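Local coordinates for protein putative P450-like enzyme (PDB 5Z9J) that binds heme b in a cytochrome P450 fold and probably acts as a monooxygenase that uses molecular oxygen to oxidise its substrate, at residues F123-V126 / A127-A131; H107-I110 / H111-L114; E356-A359 / A360-L364. All coordinates share one frame; numbering follows the deposited sequence.

Contact 1 (F123-V126 / A127-A131); sequences FDLV and AEFAA
Asp124 opens the helix with both its backbone and its side chain: its O takes the N-H of Glu128 (2.7 Å) and its carboxylate is the N-cap. OD1 receives Val126 N (3.0 Å), coming from above the carboxylate plane, and OD2 takes a weaker bond from Ala127 N (3.3 Å). With CG anti to the backbone N (chi1 179°) the acid folds back over these first-turn amides, which the helix itself cannot satisfy; a short carboxylate suits the task. OD1 also accepts Leu393 N. A leucine in its place would probably leave the amides of Val126 and Ala127 without their cap and Leu393 N without its mate. Glu128 closes the turn through a water that accepts from Asp124 N and donates to Glu128 OE2 (2.8 Å). Glu128 CG, anti to the carbonyl carbon (chi1 -56°), packs on Phe123 CD1 (3.6 Å), and a bend at chi2 (-71°) beyond it sets the direction of the carboxylate that holds the water. Further along, the helix widens into a pi-type turn, Leu125 O accepting Ala130 N (2.7 Å) and Val126 O accepting Ala131 N. Leu125 and Phe129 run side by side, CD1 of the leucine on CB of the phenylalanine. Strand 122-124 pairs with strand 392-396, and the short helix then fits between helix 240-255, met by Val126 and Ala130, and helix 350-367, met by Leu125 and Phe129.

Contact 2 (H107-I110 / H111-L114); sequences HGII and HELL
His107 O is met twice by His111: it accepts the backbone N-H at 3.0 Å, and the ring carbon CD2 comes to 2.9 Å of the same oxygen. This is one turn of the regular alpha helix 96-116, which corresponds to helix D of the P450 fold. The next three carbonyls are satisfied in the same i to i+4 manner: Gly108 O by Glu112 N (3.1 Å), Ile109 O by Leu113 N (2.9 Å) and Ile110 O by Leu114 N (3.0 Å), so all four acceptors of 107-110 are used within the backbone. The imidazole of His111 looks outside the turn for its polar partner. Its CG lies beside the backbone N (chi1 -77°), which carries CD2 back over the previous turn, and ND1 is hydrogen-bonded to Arg367 NH1, presumably as the acceptor, since an arginine nitrogen can only donate. Histidine suits this border position, for its ring can pack on Ile363 while one nitrogen binds the arginine. Glu112, its chain extended beyond CG, belongs to the exposed side with Gly108. The aliphatic residues face neighbouring helices: Ile109, Ile110 and Leu113 meet Leu133 of helix 132-142, and Ile110, Leu113 and Leu114 meet Phe129; of these Ile110 and Leu114 are buried. Ile110 and Leu114 run alongside each other in one direction, CG2 of Ile110 4.1 Å from CD1 of Leu114.

Contact 3 (E356-A359 / A360-L364); sequences ESKA and AVEIL
The flat carboxylate of Glu362 turns one face to Lys358, whose CG sits almost directly above the carboxylate carbon CD at 3.8 Å. Over the same face, but displaced toward Glu362 CG, lies the backbone oxygen of Lys358, and at the OE2 end the lysine CE leans in from above the plane to 3.3 Å of OE2. The pair stands one turn apart on helix 350-367, which corresponds to helix L of the P450 fold and follows the axial heme ligand Cys347. The two chains cross obliquely: Lys358 runs out fully extended from a CG anti to its backbone N (chi1 176°), and its methylene groups, rather than its ammonium, meet the acid. NZ ends 4.5 Å from OE2, beyond a salt bridge, so the attraction is probably a weak one at the solvent side, where long charged chains are at home. The other carboxylate, that of Glu356, leads away from the following turn; its side chain comes to about 4 Å of the bound heme and packs against Pro134, Met137 and Thr242. Apart from Lys358, the residues between the two acids are buried and small or compact. Ser357 returns its hydroxyl to Ala353 O, satisfying a polar atom beside helix 240-255. Ala359 and Ala360 have only methyl groups, which let His107 approach the first and Phe129 and Leu133 the second. The backbone bonds are regular, and Val361 N reaches Ser357 O in a nearly straight bond (2.8 Å, 172°). CG2 of Val361, set beside its own backbone N, rests 3.3 Å from that same Ser357 O.

How the contacts relate
Contacts 1, 2 and 3 lie on three helical elements that meet around Phe129. Its ring wedges between helices 96-116 and 350-367, with CZ 3.7 Å from Ile110 CG2 and CE2 3.4 Å from Leu364 CD1. Contact 3 is the most buried and the nearest to the heme; contacts 1 and 2 are partly buried and farther from it. Contacts 2 and 3 also pack directly on each other, Ile110 CG2 against Ile363 CG2 (3.6 Å). Both are mid-helix turns with standard backbone bonds; Glu112 and Lys358 are exposed, Glu362 partly so, but Glu356 is buried beside the heme. Contact 1 is instead a strand-to-helix junction relying on a side-chain cap, a water and a widened turn.

Contact 1 (F123-V126 / A127-A131)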
loop_
_atom_site.group_PDB
_atom_site.type_symbol
_atom_site.label_atom_id
_atom_site.label_comp_id
_atom_site.label_asym_id
_atom_site.label_seq_id
_atom_site.Cartn_x
_atom_site.Cartn_y
_atom_site.Cartn_z
ATOM N N PHE A 123 1.983 -12.739 -21.457
ATOM C CA PHE A 123 2.158 -13.082 -20.042
ATOM C C PHE A 123 1.415 -12.164 -19.086
ATOM O O PHE A 123 0.781 -11.160 -19.505
ATOM C CB PHE A 123 3.645 -13.108 -19.683
ATOM C CG PHE A 123 4.357 -11.801 -19.914
ATOM C CD1 PHE A 123 4.545 -10.916 -18.875
ATOM C CD2 PHE A 123 4.854 -11.472 -21.167
ATOM C CE1 PHE A 123 5.201 -9.709 -19.083
ATOM C CE2 PHE A 123 5.517 -10.287 -21.367
ATOM C CZ PHE A 123 5.686 -9.403 -20.320
ATOM N N ASP A 124 1.431 -12.526 -17.803
ATOM C CA ASP A 124 0.845 -11.640 -16.787
ATOM C C ASP A 124 1.883 -10.716 -16.182
ATOM O O ASP A 124 2.773 -11.140 -15.417
ATOM C CB ASP A 124 0.134 -12.424 -15.679
ATOM C CG ASP A 124 -0.470 -11.523 -14.590
ATOM O OD1 ASP A 124 -0.664 -10.307 -14.794
ATOM O OD2 ASP A 124 -0.804 -12.070 -13.523
ATOM N N LEU A 125 1.742 -9.450 -16.532
ATOM C CA LEU A 125 2.648 -8.394 -16.081
ATOM C C LEU A 125 2.728 -8.300 -14.564
ATOM O O LEU A 125 3.783 -7.987 -14.013
ATOM C CB LEU A 125 2.201 -7.039 -16.638
ATOM C CG LEU A 125 3.199 -5.892 -16.438
ATOM C CD1 LEU A 125 4.511 -6.191 -17.157
ATOM C CD2 LEU A 125 2.645 -4.567 -16.914
ATOM N N VAL A 126 1.605 -8.523 -13.882
ATOM C CA VAL A 126 1.630 -8.492 -12.417
ATOM C C VAL A 126 2.450 -9.675 -11.886
ATOM O O VAL A 126 3.447 -9.537 -11.144
ATOM C CB VAL A 126 0.192 -8.539 -11.823
ATOM C CG1 VAL A 126 0.253 -8.540 -10.324
ATOM C CG2 VAL A 126 -0.610 -7.331 -12.310
ATOM N N ALA A 127 2.055 -10.864 -12.282
ATOM C CA ALA A 127 2.727 -12.049 -11.731
ATOM C C ALA A 127 4.196 -12.144 -12.173
ATOM O O ALA A 127 5.044 -12.647 -11.436
ATOM C CB ALA A 127 1.985 -13.302 -12.123
ATOM N N GLU A 128 4.505 -11.718 -13.391
ATOM C CA GLU A 128 5.867 -11.871 -13.895
ATOM C C GLU A 128 6.758 -10.691 -13.497
ATOM O O GLU A 128 7.968 -10.794 -13.487
ATOM C CB GLU A 128 5.889 -11.990 -15.425
ATOM C CG GLU A 128 5.060 -13.083 -15.999
ATOM C CD GLU A 128 5.615 -14.475 -15.745
ATOM O OE1 GLU A 128 6.851 -14.673 -15.705
ATOM O OE2 GLU A 128 4.769 -15.370 -15.581
ATOM N N PHE A 129 6.163 -9.529 -13.263
ATOM C CA PHE A 129 7.008 -8.357 -13.167
ATOM C C PHE A 129 6.621 -7.454 -12.042
ATOM O O PHE A 129 7.457 -7.168 -11.181
ATOM C CB PHE A 129 6.979 -7.593 -14.487
ATOM C CG PHE A 129 7.885 -6.401 -14.520
ATOM C CD1 PHE A 129 9.264 -6.567 -14.504
ATOM C CD2 PHE A 129 7.373 -5.121 -14.586
ATOM C CE1 PHE A 129 10.125 -5.482 -14.544
ATOM C CE2 PHE A 129 8.227 -4.026 -14.629
ATOM C CZ PHE A 129 9.619 -4.215 -14.603
ATOM N N ALA A 130 5.370 -6.968 -12.065
ATOM C CA ALA A 130 5.028 -5.910 -11.180
ATOM C C ALA A 130 5.017 -6.332 -9.726
ATOM O O ALA A 130 5.363 -5.490 -8.880
ATOM C CB ALA A 130 3.636 -5.285 -11.576
ATOM N N ALA A 131 4.625 -7.574 -9.408
ATOM C CA ALA A 131 4.632 -8.028 -8.012
ATOM C C ALA A 131 5.994 -8.468 -7.560
ATOM O O ALA A 131 6.401 -8.085 -6.455
ATOM C CB ALA A 131 3.660 -9.182 -7.766
HETATM O O HOH W 1 2.298 -14.910 -16.785
#

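Contact 2 (H107-I110 / H111-L114)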
loop_
_atom_site.group_PDB
_atom_site.type_symbol
_atom_site.label_atom_id
_atom_site.label_comp_id
_atom_site.label_asym_id
_atom_site.label_seq_id
_atom_site.Cartn_x
_atom_site.Cartn_y
_atom_site.Cartn_z
ATOM N N HIS A 107 17.614 -1.385 -11.102
ATOM C CA HIS A 107 17.645 -1.535 -12.548
ATOM C C HIS A 107 18.137 -2.935 -12.883
ATOM O O HIS A 107 17.705 -3.548 -13.877
ATOM C CB HIS A 107 18.496 -0.435 -13.192
ATOM C CG HIS A 107 17.831 0.906 -13.145
ATOM N ND1 HIS A 107 17.088 1.417 -14.193
ATOM C CD2 HIS A 107 17.745 1.818 -12.151
ATOM C CE1 HIS A 107 16.605 2.598 -13.857
ATOM N NE2 HIS A 107 16.988 2.867 -12.620
ATOM N N GLY A 108 19.052 -3.424 -12.046
ATOM C CA GLY A 108 19.562 -4.779 -12.186
ATOM C C GLY A 108 18.436 -5.774 -12.001
ATOM O O GLY A 108 18.282 -6.690 -12.802
ATOM N N ILE A 109 17.603 -5.558 -10.983
ATOM C CA ILE A 109 16.507 -6.483 -10.682
ATOM C C ILE A 109 15.465 -6.517 -11.776
ATOM O O ILE A 109 14.975 -7.599 -12.157
ATOM C CB ILE A 109 15.783 -6.104 -9.370
ATOM C CG1 ILE A 109 16.767 -6.149 -8.207
ATOM C CG2 ILE A 109 14.617 -7.031 -9.114
ATOM C CD1 ILE A 109 17.533 -7.489 -8.150
ATOM N N ILE A 110 15.154 -5.321 -12.277
ATOM C CA ILE A 110 14.182 -5.164 -13.339
ATOM C C ILE A 110 14.596 -5.853 -14.631
ATOM O O ILE A 110 13.814 -6.595 -15.224
ATOM C CB ILE A 110 13.949 -3.681 -13.624
ATOM C CG1 ILE A 110 13.155 -3.063 -12.495
ATOM C CG2 ILE A 110 13.199 -3.500 -14.946
ATOM C CD1 ILE A 110 13.156 -1.541 -12.531
ATOM N N HIS A 111 15.824 -5.608 -15.054
ATOM C CA HIS A 111 16.326 -6.232 -16.273
ATOM C C HIS A 111 16.345 -7.733 -16.149
ATOM O O HIS A 111 16.064 -8.443 -17.107
ATOM C CB HIS A 111 17.726 -5.730 -16.600
ATOM C CG HIS A 111 17.737 -4.364 -17.196
ATOM N ND1 HIS A 111 17.164 -4.087 -18.418
ATOM C CD2 HIS A 111 18.211 -3.187 -16.723
ATOM C CE1 HIS A 111 17.304 -2.799 -18.684
ATOM N NE2 HIS A 111 17.933 -2.229 -17.669
ATOM N N GLU A 112 16.658 -8.197 -14.953
ATOM C CA GLU A 112 16.689 -9.619 -14.618
ATOM C C GLU A 112 15.303 -10.246 -14.703
ATOM O O GLU A 112 15.128 -11.337 -15.231
ATOM C CB GLU A 112 17.252 -9.778 -13.226
ATOM C CG GLU A 112 17.986 -11.028 -12.967
ATOM C CD GLU A 112 18.523 -11.049 -11.541
ATOM O OE1 GLU A 112 19.290 -10.120 -11.184
ATOM O OE2 GLU A 112 18.176 -11.981 -10.785
ATOM N N LEU A 113 14.306 -9.534 -14.202
ATOM C CA LEU A 113 12.940 -9.979 -14.339
ATOM C C LEU A 113 12.521 -10.073 -15.810
ATOM O O LEU A 113 11.903 -11.063 -16.228
ATOM C CB LEU A 113 12.007 -9.053 -13.567
ATOM C CG LEU A 113 12.070 -9.233 -12.043
ATOM C CD1 LEU A 113 11.244 -8.169 -11.350
ATOM C CD2 LEU A 113 11.582 -10.619 -11.654
ATOM N N LEU A 114 12.825 -9.043 -16.600
ATOM C CA LEU A 114 12.349 -9.056 -17.969
ATOM C C LEU A 114 13.119 -10.076 -18.803
ATOM O O LEU A 114 12.563 -10.718 -19.698
ATOM C CB LEU A 114 12.465 -7.664 -18.587
ATOM C CG LEU A 114 11.468 -6.772 -17.843
ATOM C CD1 LEU A 114 11.549 -5.285 -18.256
ATOM C CD2 LEU A 114 10.024 -7.331 -17.890
#

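Contact 3 (E356-A359 / A360-L364)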
loop_
_atom_site.group_PDB
_atom_site.type_symbol
_atom_site.label_atom_id
_atom_site.label_comp_id
_atom_site.label_asym_id
_atom_site.label_seq_id
_atom_site.Cartn_x
_atom_site.Cartn_y
_atom_site.Cartn_z
ATOM N N GLU A 356 11.118 2.979 -7.605
ATOM C CA GLU A 356 10.851 1.669 -8.214
ATOM C C GLU A 356 9.923 1.717 -9.384
ATOM O O GLU A 356 10.135 1.086 -10.402
ATOM C CB GLU A 356 10.156 0.725 -7.230
ATOM C CG GLU A 356 10.944 0.237 -6.115
ATOM C CD GLU A 356 10.154 -0.769 -5.313
ATOM O OE1 GLU A 356 10.537 -1.938 -5.424
ATOM O OE2 GLU A 356 9.184 -0.424 -4.582
ATOM N N SER A 357 8.803 2.372 -9.155
ATOM C CA SER A 357 7.775 2.473 -10.161
ATOM C C SER A 357 8.291 3.233 -11.384
ATOM O O SER A 357 8.097 2.809 -12.502
ATOM C CB SER A 357 6.556 3.196 -9.585
ATOM O OG SER A 357 6.006 2.361 -8.607
ATOM N N LYS A 358 8.964 4.358 -11.151
ATOM C CA LYS A 358 9.562 5.140 -12.235
ATOM C C LYS A 358 10.552 4.295 -13.054
ATOM O O LYS A 358 10.516 4.294 -14.293
ATOM C CB LYS A 358 10.265 6.366 -11.682
ATOM C CG LYS A 358 11.003 7.191 -12.749
ATOM C CD LYS A 358 11.683 8.436 -12.134
ATOM C CE LYS A 358 12.608 9.106 -13.127
ATOM N NZ LYS A 358 13.327 10.237 -12.467
ATOM N N ALA A 359 11.448 3.578 -12.359
ATOM C CA ALA A 359 12.411 2.757 -13.043
ATOM C C ALA A 359 11.697 1.683 -13.856
ATOM O O ALA A 359 12.065 1.387 -14.982
ATOM C CB ALA A 359 13.392 2.069 -11.997
ATOM N N ALA A 360 10.642 1.127 -13.276
ATOM C CA ALA A 360 9.919 0.024 -13.891
ATOM C C ALA A 360 9.188 0.478 -15.136
ATOM O O ALA A 360 9.261 -0.159 -16.170
ATOM C CB ALA A 360 8.951 -0.565 -12.908
ATOM N N VAL A 361 8.454 1.580 -15.018
ATOM C CA VAL A 361 7.738 2.062 -16.176
ATOM C C VAL A 361 8.664 2.452 -17.318
ATOM O O VAL A 361 8.412 2.108 -18.475
ATOM C CB VAL A 361 6.886 3.262 -15.814
ATOM C CG1 VAL A 361 6.313 3.923 -17.094
ATOM C CG2 VAL A 361 5.757 2.814 -14.876
ATOM N N GLU A 362 9.733 3.178 -16.980
ATOM C CA GLU A 362 10.706 3.618 -17.950
ATOM C C GLU A 362 11.294 2.428 -18.679
ATOM O O GLU A 362 11.423 2.444 -19.896
ATOM C CB GLU A 362 11.816 4.425 -17.279
ATOM C CG GLU A 362 11.381 5.830 -16.933
ATOM C CD GLU A 362 12.465 6.582 -16.203
ATOM O OE1 GLU A 362 13.443 5.953 -15.673
ATOM O OE2 GLU A 362 12.357 7.823 -16.148
ATOM N N ILE A 363 11.700 1.410 -17.920
ATOM C CA ILE A 363 12.324 0.300 -18.566
ATOM C C ILE A 363 11.308 -0.539 -19.372
ATOM O O ILE A 363 11.646 -1.011 -20.457
ATOM C CB ILE A 363 13.104 -0.568 -17.551
ATOM C CG1 ILE A 363 14.364 0.194 -17.159
ATOM C CG2 ILE A 363 13.501 -1.903 -18.185
ATOM C CD1 ILE A 363 15.203 -0.488 -16.062
ATOM N N LEU A 364 10.064 -0.663 -18.910
ATOM C CA LEU A 364 9.032 -1.312 -19.721
ATOM C C LEU A 364 8.831 -0.552 -21.022
ATOM O O LEU A 364 8.663 -1.161 -22.081
ATOM C CB LEU A 364 7.684 -1.447 -18.952
ATOM C CG LEU A 364 7.671 -2.637 -17.939
ATOM C CD1 LEU A 364 6.365 -2.700 -17.125
ATOM C CD2 LEU A 364 7.853 -3.942 -18.701
#